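Local structure of tannase (Lactobacillus plantarum, 4JUI) at residues P206-E211 with N396-L401; E218-G223 with D422-I427. The protein hydrolyses gallate esters of tannins and is probably a serine esterase of the alpha/beta-hydrolase fold. The protein carries 1 engineered substitution. All coordinates share one frame; numbering follows the deposited sequence.

Contact 1: residues P206-E211 with N396-L401; sequences PIHNLE and NPLSYL. With EGR (ethyl 3,4,5-trihydroxybenzoate), chain C.
An Asx turn, formed where Asn396 OD1 accepts from Leu398 N, opens residues 396-401, and the amide nitrogen of Asn396 faces Asn209 and Glu211. It gives two hydrogen bonds. Asn396 ND2 lies 3.0 Å from Asn209 OD1, above the Asn209 carbonyl plane. The bond from Asn396 ND2 to Glu211 OE2, 2.9 Å, is straighter, 155° at the hydrogen. The carboxylate and amide planes are nearly perpendicular (85°): OE2 lies in the Asn396 amide plane, while ND2 meets it from above the carboxylate plane. The Glu211 chain bends at chi2 to bring OE2 there. Asn209 OD1 also bonds His212 ND1. In this alpha/beta-hydrolase fold residues 206-211 link strand 200-204 to helix 210-221, and residues 396-401 lie in the loop before strand 411-415. With an alanine in place of Asn396, Glu211 OE2 would probably lose this donor, Asn209 OD1 would keep His212, and the Asx turn would go. His208 ND1 bonds back to Pro206 O at 3.1 Å, which helps fix the ring. Asn396 OD1 lies at the ring edge, and Pro397 CD packs 3.8 Å from His208 CB. Leu398 CD1 touches the Asn209 amide, 3.4 Å from ND2, which bonds Tyr269 OH. Ile207 CG2 reaches the gallate ring, 3.7 Å from C08.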
ATOM      1  N   PRO A 206       0.196  -2.476  -3.546  1.00  9.68           N
ATOM      2  CA  PRO A 206      -0.702  -2.556  -2.391  1.00  9.86           C
ATOM      3  C   PRO A 206      -1.107  -4.001  -2.069  1.00 11.47           C
ATOM      4  O   PRO A 206      -1.680  -4.696  -2.918  1.00 12.95           O
ATOM      5  CB  PRO A 206      -1.922  -1.734  -2.831  1.00 10.52           C
ATOM      6  CG  PRO A 206      -1.862  -1.734  -4.356  1.00 10.49           C
ATOM      7  CD  PRO A 206      -0.391  -1.714  -4.664  1.00 10.90           C
ATOM      8  N   ILE A 207      -0.776  -4.452  -0.861  1.00 11.37           N
ATOM      9  CA  ILE A 207      -1.124  -5.800  -0.423  1.00  7.83           C
ATOM     10  C   ILE A 207      -2.512  -5.734   0.231  1.00 12.45           C
ATOM     11  O   ILE A 207      -2.644  -5.530   1.442  1.00 11.16           O
ATOM     12  CB  ILE A 207      -0.065  -6.371   0.546  1.00  9.02           C
ATOM     13  CG1 ILE A 207       1.319  -6.365  -0.103  1.00 13.81           C
ATOM     14  CG2 ILE A 207      -0.423  -7.791   0.989  1.00 10.59           C
ATOM     15  CD1 ILE A 207       1.472  -7.363  -1.247  1.00 20.52           C
ATOM     16  N   HIS A 208      -3.539  -5.861  -0.604  1.00 11.19           N
ATOM     17  CA  HIS A 208      -4.924  -5.644  -0.200  1.00 12.71           C
ATOM     18  C   HIS A 208      -5.792  -6.728  -0.825  1.00 14.47           C
ATOM     19  O   HIS A 208      -5.269  -7.624  -1.502  1.00 11.63           O
ATOM     20  CB  HIS A 208      -5.403  -4.269  -0.678  1.00 11.26           C
ATOM     21  CG  HIS A 208      -5.689  -4.211  -2.144  1.00  9.82           C
ATOM     22  ND1 HIS A 208      -4.687  -4.175  -3.098  1.00 10.75           N
ATOM     23  CD2 HIS A 208      -6.855  -4.207  -2.832  1.00 12.31           C
ATOM     24  CE1 HIS A 208      -5.227  -4.143  -4.297  1.00 14.23           C
ATOM     25  NE2 HIS A 208      -6.545  -4.166  -4.169  1.00 11.67           N
ATOM     26  N   ASN A 209      -7.107  -6.621  -0.625  1.00 11.53           N
ATOM     27  CA  ASN A 209      -8.058  -7.631  -1.084  1.00 10.17           C
ATOM     28  C   ASN A 209      -7.657  -9.006  -0.548  1.00 13.33           C
ATOM     29  O   ASN A 209      -7.679 -10.012  -1.272  1.00 11.16           O
ATOM     30  CB  ASN A 209      -8.159  -7.623  -2.616  1.00 12.17           C
ATOM     31  CG  ASN A 209      -9.358  -8.382  -3.123  1.00 10.51           C
ATOM     32  OD1 ASN A 209     -10.252  -8.749  -2.354  1.00 12.39           O
ATOM     33  ND2 ASN A 209      -9.383  -8.635  -4.431  1.00 13.92           N
ATOM     34  N   LEU A 210      -7.330  -9.041   0.741  1.00 11.29           N
ATOM     35  CA  LEU A 210      -6.635 -10.170   1.343  1.00 11.68           C
ATOM     36  C   LEU A 210      -7.479 -11.440   1.291  1.00 10.81           C
ATOM     37  O   LEU A 210      -6.946 -12.541   1.134  1.00 13.37           O
ATOM     38  CB  LEU A 210      -6.250  -9.842   2.798  1.00  8.92           C
ATOM     39  CG  LEU A 210      -5.385  -8.591   2.972  1.00 10.52           C
ATOM     40  CD1 LEU A 210      -5.106  -8.326   4.461  1.00 13.61           C
ATOM     41  CD2 LEU A 210      -4.093  -8.746   2.202  1.00 12.79           C
ATOM     42  N   GLU A 211      -8.795 -11.277   1.393  1.00  9.77           N
ATOM     43  CA  GLU A 211      -9.707 -12.422   1.434  1.00  9.79           C
ATOM     44  C   GLU A 211      -9.893 -13.084   0.064  1.00  9.68           C
ATOM     45  O   GLU A 211     -10.518 -14.147  -0.034  1.00 12.50           O
ATOM     46  CB  GLU A 211     -11.064 -12.022   2.026  1.00 14.83           C
ATOM     47  CG  GLU A 211     -11.929 -11.128   1.129  1.00 15.05           C
ATOM     48  CD  GLU A 211     -11.639  -9.643   1.308  1.00 14.53           C
ATOM     49  OE1 GLU A 211     -10.512  -9.293   1.715  1.00 12.80           O
ATOM     50  OE2 GLU A 211     -12.541  -8.818   1.045  1.00 15.34           O
ATOM     51  N   ASN A 396     -10.749  -3.510   3.080  1.00 14.31           N
ATOM     52  CA  ASN A 396     -10.501  -3.768   1.665  1.00 10.50           C
ATOM     53  C   ASN A 396     -10.909  -2.556   0.830  1.00 13.91           C
ATOM     54  O   ASN A 396     -12.088  -2.207   0.788  1.00 15.01           O
ATOM     55  CB  ASN A 396     -11.316  -4.989   1.228  1.00 11.42           C
ATOM     56  CG  ASN A 396     -10.953  -5.474  -0.162  1.00 13.13           C
ATOM     57  OD1 ASN A 396     -10.276  -4.782  -0.922  1.00 13.57           O
ATOM     58  ND2 ASN A 396     -11.414  -6.679  -0.505  1.00 13.84           N
ATOM     59  N   PRO A 397      -9.937  -1.900   0.162  1.00 12.97           N
ATOM     60  CA  PRO A 397     -10.291  -0.724  -0.641  1.00 11.61           C
ATOM     61  C   PRO A 397     -11.392  -0.985  -1.687  1.00 11.98           C
ATOM     62  O   PRO A 397     -12.204  -0.090  -1.949  1.00 13.17           O
ATOM     63  CB  PRO A 397      -8.963  -0.340  -1.315  1.00 13.21           C
ATOM     64  CG  PRO A 397      -7.898  -0.896  -0.415  1.00 14.57           C
ATOM     65  CD  PRO A 397      -8.493  -2.190   0.123  1.00  9.94           C
ATOM     66  N   LEU A 398     -11.444  -2.190  -2.251  1.00 13.51           N
ATOM     67  CA  LEU A 398     -12.462  -2.522  -3.249  1.00 13.73           C
ATOM     68  C   LEU A 398     -13.900  -2.363  -2.734  1.00 16.40           C
ATOM     69  O   LEU A 398     -14.805  -2.062  -3.503  1.00 16.85           O
ATOM     70  CB  LEU A 398     -12.269  -3.944  -3.791  1.00 14.14           C
ATOM     71  CG  LEU A 398     -10.923  -4.320  -4.411  1.00 16.39           C
ATOM     72  CD1 LEU A 398     -10.987  -5.730  -5.000  1.00 14.17           C
ATOM     73  CD2 LEU A 398     -10.513  -3.310  -5.478  1.00 16.17           C
ATOM     74  N   SER A 399     -14.114  -2.551  -1.433  1.00 13.69           N
ATOM     75  CA  SER A 399     -15.473  -2.506  -0.885  1.00 15.77           C
ATOM     76  C   SER A 399     -16.168  -1.166  -1.112  1.00 18.63           C
ATOM     77  O   SER A 399     -17.395  -1.087  -1.101  1.00 18.92           O
ATOM     78  CB  SER A 399     -15.455  -2.841   0.607  1.00 17.22           C
ATOM     79  OG  SER A 399     -14.814  -4.085   0.827  1.00 16.88           O
ATOM     80  N   TYR A 400     -15.378  -0.117  -1.324  1.00 16.21           N
ATOM     81  CA  TYR A 400     -15.900   1.238  -1.404  1.00 16.34           C
ATOM     82  C   TYR A 400     -16.091   1.687  -2.854  1.00 20.91           C
ATOM     83  O   TYR A 400     -16.705   2.724  -3.116  1.00 27.68           O
ATOM     84  CB  TYR A 400     -14.961   2.201  -0.652  1.00 14.85           C
ATOM     85  CG  TYR A 400     -14.741   1.809   0.804  1.00 15.97           C
ATOM     86  CD1 TYR A 400     -15.566   2.299   1.805  1.00 17.49           C
ATOM     87  CD2 TYR A 400     -13.712   0.943   1.169  1.00 15.26           C
ATOM     88  CE1 TYR A 400     -15.379   1.935   3.131  1.00 16.60           C
ATOM     89  CE2 TYR A 400     -13.518   0.571   2.491  1.00 12.32           C
ATOM     90  CZ  TYR A 400     -14.353   1.075   3.467  1.00 14.12           C
ATOM     91  OH  TYR A 400     -14.167   0.717   4.785  1.00 15.52           O
ATOM     92  N   LEU A 401     -15.585   0.883  -3.789  1.00 19.50           N
ATOM     93  CA  LEU A 401     -15.482   1.283  -5.194  1.00 31.39           C
ATOM     94  C   LEU A 401     -16.522   0.647  -6.096  1.00 44.94           C
ATOM     95  O   LEU A 401     -16.317   0.566  -7.307  1.00 52.81           O
ATOM     96  CB  LEU A 401     -14.104   0.937  -5.756  1.00 25.70           C
ATOM     97  CG  LEU A 401     -12.854   1.455  -5.064  1.00 28.01           C
ATOM     98  CD1 LEU A 401     -11.641   0.912  -5.782  1.00 32.11           C
ATOM     99  CD2 LEU A 401     -12.833   2.980  -5.042  1.00 23.79           C
TER
HETATM  100  C01 EGR C 501       7.023  -7.175   4.123  1.00 37.92           C
HETATM  101  C02 EGR C 501       6.956  -6.472   2.797  1.00 35.06           C
HETATM  102  O03 EGR C 501       5.797  -5.768   2.438  1.00 24.04           O
HETATM  103  C04 EGR C 501       4.574  -5.880   3.101  1.00 30.72           C
HETATM  104  O05 EGR C 501       3.965  -4.912   3.549  1.00 26.37           O
HETATM  105  C06 EGR C 501       3.832  -7.156   2.982  1.00 28.58           C
HETATM  106  C07 EGR C 501       2.727  -7.368   3.787  1.00 28.83           C
HETATM  107  C08 EGR C 501       2.050  -8.564   3.693  1.00 35.41           C
HETATM  108  O09 EGR C 501       0.950  -8.784   4.490  1.00 36.95           O
HETATM  109  C10 EGR C 501       2.477  -9.532   2.792  1.00 33.60           C
HETATM  110  O11 EGR C 501       1.790 -10.722   2.696  1.00 25.74           O
HETATM  111  C12 EGR C 501       3.581  -9.305   1.983  1.00 31.85           C
HETATM  112  O13 EGR C 501       4.020 -10.247   1.089  1.00 31.01           O
HETATM  113  C14 EGR C 501       4.258  -8.109   2.079  1.00 30.61           C

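Contact 2: residues E218-G223 with D422-I427; sequences EWQFNG and DTSFAI. With EGR (ethyl 3,4,5-trihydroxybenzoate), chain C.
Gln220 OE1 receives two hydrogen bonds from residues 422-427. Phe425 N lies 2.9 Å from Gln220 OE1, in the carbonyl plane and on a lone pair. Ser424 OG gives the second bond to Gln220 OE1 at 2.8 Å, from above that plane. The buried amide oxygen is thus gripped by a backbone N-H and a hydroxyl. Gln220 reaches them because CG lies anti to the backbone N (chi1 -177°) and the chain stays extended beyond it. The other end of the amide is held by water. Gln220 NE2 donates to the water at 2.9 Å, and the water donates to Thr423 O at 2.8 Å. The same water sits over one face of the Phe425 ring, 3.4 Å above its plane. The Gln220 amide runs nearly parallel to this ring, 19° between planes, with NE2 near Phe425 CD2. Leu337 of helix 333-340 touches both side chains.

Next to the amide, Ser424 OG meets the edge of the Trp219 indole near its plane. Trp219 CZ3 packs 4.1 Å from Ala426 CB. The indole is held further out by Trp219 NE1, which bonds Gly289 O, and by Phe266, whose ring it meets. At the far end of the segment, Asp422 OD2 accepts a hydrogen bond from O13 of the bound ethyl gallate at 2.8 Å. Asp422 O bonds Lys344 NZ, which also bonds the ligand. Just after Asp422, the Gln220 bonds to Ser424 and Phe425 tie this loop to helix 210-221.

Ser424 OG also accepts from Ala426 N at 3.0 Å. This is an N-terminal capping bond, made by a serine that precedes the turn leading into helix 426-437. The capped helix follows the ligand-binding loop after strand 411-415 of the alpha/beta-hydrolase sheet.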
ATOM      1  N   GLU A 218      -2.970 -18.494  -6.646  1.00 10.03           N
ATOM      2  CA  GLU A 218      -2.960 -19.810  -7.263  1.00 10.48           C
ATOM      3  C   GLU A 218      -3.397 -19.780  -8.711  1.00 10.76           C
ATOM      4  O   GLU A 218      -2.940 -20.595  -9.510  1.00 13.06           O
ATOM      5  CB  GLU A 218      -3.792 -20.811  -6.448  1.00 10.70           C
ATOM      6  CG  GLU A 218      -3.235 -20.976  -5.039  1.00 12.05           C
ATOM      7  CD  GLU A 218      -1.721 -21.161  -5.038  1.00 13.73           C
ATOM      8  OE1 GLU A 218      -1.218 -22.021  -5.799  1.00 14.69           O
ATOM      9  OE2 GLU A 218      -1.027 -20.449  -4.278  1.00 14.19           O
ATOM     10  N   TRP A 219      -4.285 -18.860  -9.061  1.00 10.18           N
ATOM     11  CA  TRP A 219      -4.599 -18.683 -10.474  1.00 12.35           C
ATOM     12  C   TRP A 219      -3.307 -18.362 -11.232  1.00 11.90           C
ATOM     13  O   TRP A 219      -3.070 -18.879 -12.325  1.00 11.54           O
ATOM     14  CB  TRP A 219      -5.650 -17.585 -10.682  1.00 11.66           C
ATOM     15  CG  TRP A 219      -5.791 -17.163 -12.137  1.00 11.13           C
ATOM     16  CD1 TRP A 219      -6.530 -17.782 -13.104  1.00 14.70           C
ATOM     17  CD2 TRP A 219      -5.164 -16.038 -12.774  1.00 10.35           C
ATOM     18  NE1 TRP A 219      -6.400 -17.118 -14.296  1.00 13.90           N
ATOM     19  CE2 TRP A 219      -5.574 -16.040 -14.122  1.00 15.35           C
ATOM     20  CE3 TRP A 219      -4.304 -15.029 -12.333  1.00 13.32           C
ATOM     21  CZ2 TRP A 219      -5.142 -15.073 -15.039  1.00 15.32           C
ATOM     22  CZ3 TRP A 219      -3.878 -14.073 -13.236  1.00 14.60           C
ATOM     23  CH2 TRP A 219      -4.298 -14.098 -14.577  1.00 16.67           C
ATOM     24  N   GLN A 220      -2.464 -17.534 -10.624  1.00 10.57           N
ATOM     25  CA  GLN A 220      -1.203 -17.144 -11.245  1.00 12.46           C
ATOM     26  C   GLN A 220      -0.144 -18.241 -11.212  1.00 16.30           C
ATOM     27  O   GLN A 220       0.505 -18.510 -12.225  1.00 12.70           O
ATOM     28  CB  GLN A 220      -0.638 -15.881 -10.578  1.00 10.31           C
ATOM     29  CG  GLN A 220       0.644 -15.399 -11.235  1.00 10.74           C
ATOM     30  CD  GLN A 220       0.971 -13.994 -10.826  1.00 13.47           C
ATOM     31  OE1 GLN A 220       0.110 -13.113 -10.882  1.00 10.08           O
ATOM     32  NE2 GLN A 220       2.209 -13.770 -10.389  1.00 10.74           N
ATOM     33  N   PHE A 221       0.037 -18.877 -10.056  1.00 13.08           N
ATOM     34  CA  PHE A 221       1.202 -19.749  -9.869  1.00 13.70           C
ATOM     35  C   PHE A 221       0.943 -21.246  -9.851  1.00 16.04           C
ATOM     36  O   PHE A 221       1.883 -22.029  -9.670  1.00 17.26           O
ATOM     37  CB  PHE A 221       1.992 -19.353  -8.620  1.00 13.12           C
ATOM     38  CG  PHE A 221       2.811 -18.105  -8.789  1.00 11.82           C
ATOM     39  CD1 PHE A 221       3.870 -18.071  -9.691  1.00 12.46           C
ATOM     40  CD2 PHE A 221       2.539 -16.978  -8.035  1.00 11.25           C
ATOM     41  CE1 PHE A 221       4.636 -16.922  -9.845  1.00 18.86           C
ATOM     42  CE2 PHE A 221       3.303 -15.815  -8.173  1.00 11.27           C
ATOM     43  CZ  PHE A 221       4.356 -15.795  -9.085  1.00 15.79           C
ATOM     44  N   ASN A 222      -0.308 -21.661 -10.025  1.00 12.00           N
ATOM     45  CA  ASN A 222      -0.570 -23.088 -10.147  1.00 12.49           C
ATOM     46  C   ASN A 222       0.258 -23.697 -11.279  1.00 14.49           C
ATOM     47  O   ASN A 222       0.379 -23.106 -12.360  1.00 19.36           O
ATOM     48  CB  ASN A 222      -2.047 -23.364 -10.383  1.00 14.64           C
ATOM     49  CG  ASN A 222      -2.348 -24.833 -10.476  1.00 14.44           C
ATOM     50  OD1 ASN A 222      -2.471 -25.385 -11.571  1.00 17.60           O
ATOM     51  ND2 ASN A 222      -2.471 -25.489  -9.324  1.00 12.92           N
ATOM     52  N   GLY A 223       0.858 -24.854 -11.017  1.00 14.36           N
ATOM     53  CA  GLY A 223       1.699 -25.506 -12.008  1.00 18.79           C
ATOM     54  C   GLY A 223       3.166 -25.218 -11.751  1.00 21.21           C
ATOM     55  O   GLY A 223       4.046 -25.881 -12.298  1.00 22.40           O
ATOM     56  N   ASP A 422       4.968 -10.928  -4.488  1.00 10.07           N
ATOM     57  CA  ASP A 422       4.381 -10.947  -3.141  1.00 11.75           C
ATOM     58  C   ASP A 422       2.858 -11.122  -3.155  1.00 11.68           C
ATOM     59  O   ASP A 422       2.259 -11.639  -2.205  1.00 12.87           O
ATOM     60  CB  ASP A 422       4.788  -9.681  -2.374  1.00 11.74           C
ATOM     61  CG  ASP A 422       6.160  -9.797  -1.740  1.00 18.98           C
ATOM     62  OD1 ASP A 422       7.150  -9.930  -2.489  1.00 20.17           O
ATOM     63  OD2 ASP A 422       6.252  -9.752  -0.490  1.00 21.84           O
ATOM     64  N   THR A 423       2.232 -10.692  -4.241  1.00 10.00           N
ATOM     65  CA  THR A 423       0.831 -11.001  -4.479  1.00 11.76           C
ATOM     66  C   THR A 423       0.675 -11.127  -5.990  1.00 15.48           C
ATOM     67  O   THR A 423       1.543 -10.673  -6.737  1.00 12.82           O
ATOM     68  CB  THR A 423      -0.099  -9.917  -3.886  1.00 11.25           C
ATOM     69  OG1 THR A 423      -1.438 -10.402  -3.826  1.00 12.65           O
ATOM     70  CG2 THR A 423      -0.061  -8.620  -4.710  1.00 11.88           C
ATOM     71  N   SER A 424      -0.396 -11.761  -6.448  1.00 11.38           N
ATOM     72  CA  SER A 424      -0.635 -11.903  -7.892  1.00 11.02           C
ATOM     73  C   SER A 424      -0.797 -10.559  -8.596  1.00 11.74           C
ATOM     74  O   SER A 424      -1.334  -9.612  -8.026  1.00 10.91           O
ATOM     75  CB  SER A 424      -1.899 -12.726  -8.136  1.00  9.90           C
ATOM     76  OG  SER A 424      -2.276 -12.676  -9.509  1.00 12.33           O
ATOM     77  N   PHE A 425      -0.371 -10.478  -9.854  1.00 12.00           N
ATOM     78  CA  PHE A 425      -0.590  -9.259 -10.628  1.00 12.06           C
ATOM     79  C   PHE A 425      -2.079  -8.940 -10.742  1.00 14.79           C
ATOM     80  O   PHE A 425      -2.458  -7.781 -10.917  1.00 11.79           O
ATOM     81  CB  PHE A 425       0.006  -9.387 -12.035  1.00 12.88           C
ATOM     82  CG  PHE A 425       1.493  -9.625 -12.043  1.00 11.74           C
ATOM     83  CD1 PHE A 425       2.360  -8.694 -11.492  1.00 10.86           C
ATOM     84  CD2 PHE A 425       2.018 -10.776 -12.610  1.00 15.49           C
ATOM     85  CE1 PHE A 425       3.733  -8.912 -11.496  1.00 16.28           C
ATOM     86  CE2 PHE A 425       3.384 -11.006 -12.616  1.00 16.25           C
ATOM     87  CZ  PHE A 425       4.243 -10.072 -12.064  1.00 16.84           C
ATOM     88  N   ALA A 426      -2.919  -9.968 -10.632  1.00 12.74           N
ATOM     89  CA  ALA A 426      -4.363  -9.781 -10.729  1.00 13.69           C
ATOM     90  C   ALA A 426      -4.875  -8.824  -9.655  1.00 13.29           C
ATOM     91  O   ALA A 426      -5.824  -8.077  -9.883  1.00 13.25           O
ATOM     92  CB  ALA A 426      -5.104 -11.143 -10.650  1.00 10.68           C
ATOM     93  N   ILE A 427      -4.223  -8.831  -8.499  1.00 10.47           N
ATOM     94  CA  ILE A 427      -4.673  -8.023  -7.367  1.00 11.05           C
ATOM     95  C   ILE A 427      -4.609  -6.496  -7.626  1.00 11.69           C
ATOM     96  O   ILE A 427      -5.643  -5.825  -7.549  1.00 10.72           O
ATOM     97  CB  ILE A 427      -4.010  -8.473  -6.029  1.00  9.30           C
ATOM     98  CG1 ILE A 427      -4.519  -9.874  -5.632  1.00 10.71           C
ATOM     99  CG2 ILE A 427      -4.255  -7.437  -4.924  1.00 12.03           C
ATOM    100  CD1 ILE A 427      -5.993  -9.919  -5.190  1.00 13.80           C
TER
HETATM  101  C01 EGR C 501       7.023  -7.175   4.123  1.00 37.92           C
HETATM  102  C02 EGR C 501       6.956  -6.472   2.797  1.00 35.06           C
HETATM  103  O03 EGR C 501       5.797  -5.768   2.438  1.00 24.04           O
HETATM  104  C04 EGR C 501       4.574  -5.880   3.101  1.00 30.72           C
HETATM  105  O05 EGR C 501       3.965  -4.912   3.549  1.00 26.37           O
HETATM  106  C06 EGR C 501       3.832  -7.156   2.982  1.00 28.58           C
HETATM  107  C07 EGR C 501       2.727  -7.368   3.787  1.00 28.83           C
HETATM  108  C08 EGR C 501       2.050  -8.564   3.693  1.00 35.41           C
HETATM  109  O09 EGR C 501       0.950  -8.784   4.490  1.00 36.95           O
HETATM  110  C10 EGR C 501       2.477  -9.532   2.792  1.00 33.60           C
HETATM  111  O11 EGR C 501       1.790 -10.722   2.696  1.00 25.74           O
HETATM  112  C12 EGR C 501       3.581  -9.305   1.983  1.00 31.85           C
HETATM  113  O13 EGR C 501       4.020 -10.247   1.089  1.00 31.01           O
HETATM  114  C14 EGR C 501       4.258  -8.109   2.079  1.00 30.61           C
HETATM  115  O   HOH W   1       2.994 -11.376  -9.038  1.00 12.64           O

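Contacts 1 and 2 both use helix 210-221, contact 1 at its start and contact 2 near its end. Their centres lie about 16 Å apart. They meet directly where Ile427 of contact 2 packs on contact 1: its CG2 lies 3.5 Å from His208 CE1, and its CD1 lies 3.7 Å from Asn209 ND2. A second meeting point is at the gallate pocket. Ile207 CD1 lies 4.0 Å from Thr423 CG2 and 4.2 Å from Asp422 CB. Ile207 offers the ligand an apolar side, and Asp422 a polar one. Gly78, Ala165, Lys344 and His452 also hydrogen-bond the ligand. Each contact thus ties a pocket residue's segment to a part of the chain far off in sequence.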